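PDB 1SH7: extracellular subtilisin-like serine proteinase from Vibrio sp. PA-44, which probably cleaves peptide bonds inside proteins as a calcium-binding, cold-adapted serine endopeptidase of the subtilisin family. Local coordinates for residues Ser150-Ala155 against Ser172-Gly177; Asp161-Ser166 against Trp191-Asp196. All blocks are in the same frame, centred on the assembly; numbering follows the deposited sequence.

Interaction 1 (Ser150-Ala155 against Ser172-Gly177); sequences SFMLAA and SGVTVG. With CA (calcium ion), chain C.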
loop_
_atom_site.group_PDB
_atom_site.type_symbol
_atom_site.label_atom_id
_atom_site.label_comp_id
_atom_site.label_asym_id
_atom_site.label_seq_id
_atom_site.Cartn_x
_atom_site.Cartn_y
_atom_site.Cartn_z
ATOM N N SER A 150 3.777 8.837 6.564
ATOM C CA SER A 150 3.612 7.407 6.852
ATOM C C SER A 150 4.048 6.560 5.632
ATOM O O SER A 150 3.793 6.948 4.493
ATOM C CB SER A 150 2.143 7.089 7.172
ATOM O OG SER A 150 1.760 7.643 8.420
ATOM N N PHE A 151 4.694 5.417 5.886
ATOM C CA PHE A 151 5.182 4.551 4.847
ATOM C C PHE A 151 4.568 3.160 4.993
ATOM O O PHE A 151 4.727 2.525 6.059
ATOM C CB PHE A 151 6.718 4.441 4.889
ATOM C CG PHE A 151 7.438 5.484 4.050
ATOM C CD1 PHE A 151 7.369 6.824 4.391
ATOM C CD2 PHE A 151 8.145 5.118 2.935
ATOM C CE1 PHE A 151 7.961 7.792 3.642
ATOM C CE2 PHE A 151 8.775 6.053 2.172
ATOM C CZ PHE A 151 8.698 7.417 2.522
ATOM N N MET A 152 3.890 2.715 3.930
ATOM C CA MET A 152 3.352 1.358 3.800
ATOM C C MET A 152 4.359 0.504 2.999
ATOM O O MET A 152 4.782 0.905 1.940
ATOM C CB MET A 152 1.997 1.380 3.105
ATOM C CG MET A 152 1.020 2.473 3.597
ATOM S SD MET A 152 0.504 2.248 5.267
ATOM C CE MET A 152 1.435 3.496 6.097
ATOM N N LEU A 153 4.738 -0.659 3.531
ATOM C CA LEU A 153 5.848 -1.478 3.023
ATOM C C LEU A 153 5.398 -2.920 2.781
ATOM O O LEU A 153 4.755 -3.492 3.642
ATOM C CB LEU A 153 6.991 -1.495 4.062
ATOM C CG LEU A 153 7.385 -0.122 4.612
ATOM C CD1 LEU A 153 8.365 -0.282 5.788
ATOM C CD2 LEU A 153 7.954 0.761 3.539
ATOM N N ALA A 154 5.732 -3.517 1.622
ATOM C CA ALA A 154 5.384 -4.898 1.366
ATOM C C ALA A 154 6.247 -5.836 2.200
ATOM O O ALA A 154 7.461 -5.648 2.310
ATOM C CB ALA A 154 5.523 -5.209 -0.077
ATOM N N ALA A 155 5.623 -6.861 2.770
ATOM C CA ALA A 155 6.350 -7.821 3.625
ATOM C C ALA A 155 7.319 -8.709 2.818
ATOM O O ALA A 155 8.360 -9.109 3.346
ATOM C CB ALA A 155 5.387 -8.705 4.391
ATOM N N SER A 172 9.161 1.352 12.288
ATOM C CA SER A 172 8.130 2.419 12.246
ATOM C C SER A 172 7.308 2.493 10.943
ATOM O O SER A 172 6.401 3.296 10.793
ATOM C CB SER A 172 8.738 3.771 12.616
ATOM O OG SER A 172 9.672 4.172 11.649
ATOM N N GLY A 173 7.628 1.604 10.022
ATOM C CA GLY A 173 6.859 1.404 8.825
ATOM C C GLY A 173 5.693 0.513 9.141
ATOM O O GLY A 173 5.687 -0.193 10.142
ATOM N N VAL A 174 4.683 0.567 8.273
ATOM C CA VAL A 174 3.551 -0.320 8.351
ATOM C C VAL A 174 3.753 -1.374 7.288
ATOM O O VAL A 174 3.645 -1.088 6.086
ATOM C CB VAL A 174 2.227 0.413 8.108
ATOM C CG1 VAL A 174 1.076 -0.559 8.252
ATOM C CG2 VAL A 174 2.055 1.618 9.071
ATOM N N THR A 175 4.076 -2.586 7.747
ATOM C CA THR A 175 4.533 -3.697 6.916
ATOM C C THR A 175 3.370 -4.673 6.723
ATOM O O THR A 175 2.744 -5.121 7.691
ATOM C CB THR A 175 5.696 -4.391 7.616
ATOM O OG1 THR A 175 6.773 -3.450 7.815
ATOM C CG2 THR A 175 6.293 -5.537 6.753
ATOM N N VAL A 176 3.086 -4.997 5.478
ATOM C CA VAL A 176 1.822 -5.598 5.099
ATOM C C VAL A 176 1.998 -6.966 4.484
ATOM O O VAL A 176 2.666 -7.109 3.459
ATOM C CB VAL A 176 1.098 -4.718 4.048
ATOM C CG1 VAL A 176 -0.307 -5.320 3.744
ATOM C CG2 VAL A 176 1.019 -3.282 4.520
ATOM N N GLY A 177 1.419 -7.976 5.130
ATOM C CA GLY A 177 1.261 -9.301 4.553
ATOM C C GLY A 177 -0.018 -9.441 3.745
ATOM O O GLY A 177 -0.904 -8.565 3.743
HETATM CA CA CA C . 5.772 -1.724 11.966
HETATM O O HOH W 1 4.792 4.795 8.756
HETATM O O HOH W 2 7.433 -2.488 10.324
HETATM O O HOH W 3 4.529 -0.024 12.971
HETATM O O HOH W 4 6.249 -2.044 14.442
HETATM O O HOH W 5 6.174 -4.042 12.344
#
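The flat groups that meet here are peptide units; the one aromatic ring, Phe151, turns aside from the second strand and packs on Val141, Ala144 and Ile145 of helix 135-146 and on strand 123-127. Between strands 150-154 and 174-177 the parallel ladder starts with Val174 N to Phe151 O, almost straight at 177°, and continues with Leu153 N, which meets Val174 O at 2.8 Å from above the carbonyl plane. Val176 N then approaches Leu153 O nearly along the C=O axis, while Ala155 N reaches Val176 O from 41° out of its plane as the first strand ends. On one face lie Met152, Ala154, Val174 and Val176. Met152 bends at chi2 and chi3, so that it runs alongside Val174 and brings its CE to 3.6 Å from Val174 CG2; a flexible thioether suits this site beneath helix 219-236, just as a compact branched valine suits the one against Leu249 of helix 242-252. On the other face Leu153 and Thr175 cross obliquely. Gly173 has no side chain, so Leu153 CD1 can settle 3.8 Å from Gly173 CA. Thr175 CG2, anti to the backbone N, lies 3.9 Å from Ala155 CA, whereas its OG1 bonds to Ala168 O and accepts from water 2 at 2.8 Å. That water also binds the calcium ion, which Gly173 O holds at 2.4 Å; Pro171 and Asp196 complete the protein ligands. Ala154, small enough to lie beside the bound phenylmethanesulfonic acid, lines the ligand pocket near Ser220, the predicted nucleophile. Adjacent parallel strands, with helices on both faces and the active site at their C-terminal ends, are characteristic of the subtilisin alpha/beta fold.

Interaction 2 (Asp161-Ser166 against Trp191-Asp196); sequences DACNTS and WGSCVD. With CA (calcium ion), chain C.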
loop_
_atom_site.group_PDB
_atom_site.type_symbol
_atom_site.label_atom_id
_atom_site.label_comp_id
_atom_site.label_asym_id
_atom_site.label_seq_id
_atom_site.Cartn_x
_atom_site.Cartn_y
_atom_site.Cartn_z
ATOM N N ASP A 161 10.444 -15.001 7.033
ATOM C CA ASP A 161 10.368 -13.962 8.039
ATOM C C ASP A 161 10.629 -12.607 7.387
ATOM O O ASP A 161 11.725 -12.368 6.871
ATOM C CB ASP A 161 11.402 -14.213 9.152
ATOM C CG ASP A 161 11.151 -13.390 10.390
ATOM O OD1 ASP A 161 10.726 -12.228 10.276
ATOM O OD2 ASP A 161 11.339 -13.824 11.559
ATOM N N ALA A 162 9.645 -11.719 7.445
ATOM C CA ALA A 162 9.787 -10.389 6.861
ATOM C C ALA A 162 10.914 -9.558 7.472
ATOM O O ALA A 162 11.405 -8.614 6.844
ATOM C CB ALA A 162 8.506 -9.646 6.940
ATOM N N CYS A 163 11.336 -9.904 8.697
ATOM C CA CYS A 163 12.415 -9.166 9.360
ATOM C C CYS A 163 13.758 -9.255 8.635
ATOM O O CYS A 163 14.636 -8.473 8.914
ATOM C CB CYS A 163 12.569 -9.605 10.837
ATOM S SG CYS A 163 11.127 -9.258 11.873
ATOM N N ASN A 164 13.893 -10.165 7.678
ATOM C CA ASN A 164 15.138 -10.320 6.902
ATOM C C ASN A 164 15.107 -9.595 5.556
ATOM O O ASN A 164 15.952 -9.821 4.715
ATOM C CB ASN A 164 15.421 -11.815 6.719
ATOM C CG ASN A 164 15.653 -12.511 8.052
ATOM O OD1 ASN A 164 16.171 -11.898 8.991
ATOM N ND2 ASN A 164 15.239 -13.770 8.158
ATOM N N THR A 165 14.101 -8.726 5.372
ATOM C CA THR A 165 13.839 -7.967 4.142
ATOM C C THR A 165 13.857 -6.480 4.484
ATOM O O THR A 165 13.302 -6.088 5.518
ATOM C CB THR A 165 12.440 -8.340 3.576
ATOM O OG1 THR A 165 12.547 -9.572 2.876
ATOM C CG2 THR A 165 11.952 -7.326 2.506
ATOM N N SER A 166 14.521 -5.664 3.659
ATOM C CA SER A 166 14.432 -4.180 3.747
ATOM C C SER A 166 13.628 -3.702 2.527
ATOM O O SER A 166 13.826 -4.232 1.464
ATOM C CB SER A 166 15.837 -3.538 3.676
ATOM O OG SER A 166 16.535 -3.625 4.899
ATOM N N TRP A 191 5.842 -13.390 6.742
ATOM C CA TRP A 191 5.169 -13.575 8.011
ATOM C C TRP A 191 6.079 -13.083 9.126
ATOM O O TRP A 191 7.207 -12.664 8.852
ATOM C CB TRP A 191 4.762 -15.067 8.223
ATOM C CG TRP A 191 5.818 -16.082 7.853
ATOM C CD1 TRP A 191 5.838 -16.855 6.750
ATOM C CD2 TRP A 191 6.963 -16.448 8.623
ATOM N NE1 TRP A 191 6.951 -17.663 6.751
ATOM C CE2 TRP A 191 7.669 -17.418 7.888
ATOM C CE3 TRP A 191 7.491 -16.026 9.846
ATOM C CZ2 TRP A 191 8.852 -17.992 8.347
ATOM C CZ3 TRP A 191 8.672 -16.590 10.292
ATOM C CH2 TRP A 191 9.335 -17.561 9.540
ATOM N N GLY A 192 5.591 -13.121 10.374
ATOM C CA GLY A 192 6.417 -12.825 11.542
ATOM C C GLY A 192 6.193 -11.530 12.305
ATOM O O GLY A 192 5.283 -10.719 12.034
ATOM N N SER A 193 7.085 -11.321 13.266
ATOM C CA SER A 193 7.019 -10.174 14.171
ATOM C C SER A 193 7.137 -8.795 13.501
ATOM O O SER A 193 6.732 -7.818 14.103
ATOM C CB SER A 193 8.133 -10.286 15.215
ATOM O OG SER A 193 9.393 -10.194 14.595
ATOM N N CYS A 194 7.723 -8.703 12.297
ATOM C CA CYS A 194 7.866 -7.399 11.618
ATOM C C CYS A 194 6.657 -7.004 10.769
ATOM O O CYS A 194 6.603 -5.898 10.272
ATOM C CB CYS A 194 9.085 -7.400 10.731
ATOM S SG CYS A 194 10.606 -7.330 11.650
ATOM N N VAL A 195 5.725 -7.923 10.576
ATOM C CA VAL A 195 4.508 -7.688 9.791
ATOM C C VAL A 195 3.454 -7.070 10.726
ATOM O O VAL A 195 3.125 -7.658 11.737
ATOM C CB VAL A 195 3.936 -9.019 9.227
ATOM C CG1 VAL A 195 2.594 -8.805 8.549
ATOM C CG2 VAL A 195 4.945 -9.703 8.304
ATOM N N ASP A 196 2.929 -5.898 10.375
ATOM C CA ASP A 196 1.996 -5.176 11.225
ATOM C C ASP A 196 0.558 -5.617 11.045
ATOM O O ASP A 196 -0.200 -5.593 11.995
ATOM C CB ASP A 196 2.057 -3.682 10.943
ATOM C CG ASP A 196 3.393 -3.060 11.324
ATOM O OD1 ASP A 196 3.613 -2.762 12.516
ATOM O OD2 ASP A 196 4.271 -2.818 10.504
HETATM CA CA CA C . 5.772 -1.724 11.966
HETATM O O HOH W 6 8.449 -10.695 10.393
HETATM O O HOH W 7 9.058 -13.356 13.338
HETATM O O HOH W 5 6.174 -4.042 12.344
HETATM O O HOH W 3 4.529 -0.024 12.971
HETATM O O HOH W 2 7.433 -2.488 10.324
HETATM O O HOH W 4 6.249 -2.044 14.442
#
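A disulfide between two loops at the margin of a calcium site defines this contact: Cys163 SG and Cys194 SG are 2.0 Å apart, with a torsion of 109° about the S-S bond. Each sulfur stands anti to its own carbonyl carbon, beside the backbone N. Ala162 N donates to Trp191 O at 3.0 Å, nearly along the C=O axis, and the small Ala162 CB fits 3.8 Å from Val195 CG2. Asp161 shapes its loop as an Asx turn, its OD1 accepting from Cys163 N at 2.9 Å, while residues Gly192 to Val195 form a type I beta turn. Gly192, at phi 109°, adopts a backbone shape most easily reached by a residue without a side chain. Water 6 donates to Asp161 OD1 and Trp191 O and accepts from Cys194 N; water 7 links Asp161 OD2 with Ser193 N. The Trp191 indole lies across the Asp161 backbone, Asp161 N sitting 3.6 Å above one face toward the rim, and the ring also makes a cation-pi contact with Arg262. Beyond the turn, both carboxylate oxygens of Asp196 grip the calcium, OD2 at 2.4 Å, and water 5, bound to the same ion, donates to Cys194 O.

From the N terminus, the chain runs through strand 150-154, then the loop holding 161-166, then 172-177, which returns to the first strand and closes the loop of interaction 1. It continues along strand 174-179 into the next loop, where 191-196 comes back to 161-166 and closes interaction 2. The two closures therefore cross rather than nest. Interaction 1 joins neighbouring strands of the central sheet, whereas interaction 2 ties together the loops that follow them. They meet at one calcium ion, bound by Gly173 O and Asp196, and at a probable hydrogen bond from Thr175 N to Asp196 OD2, just before edge strand 197-200 begins.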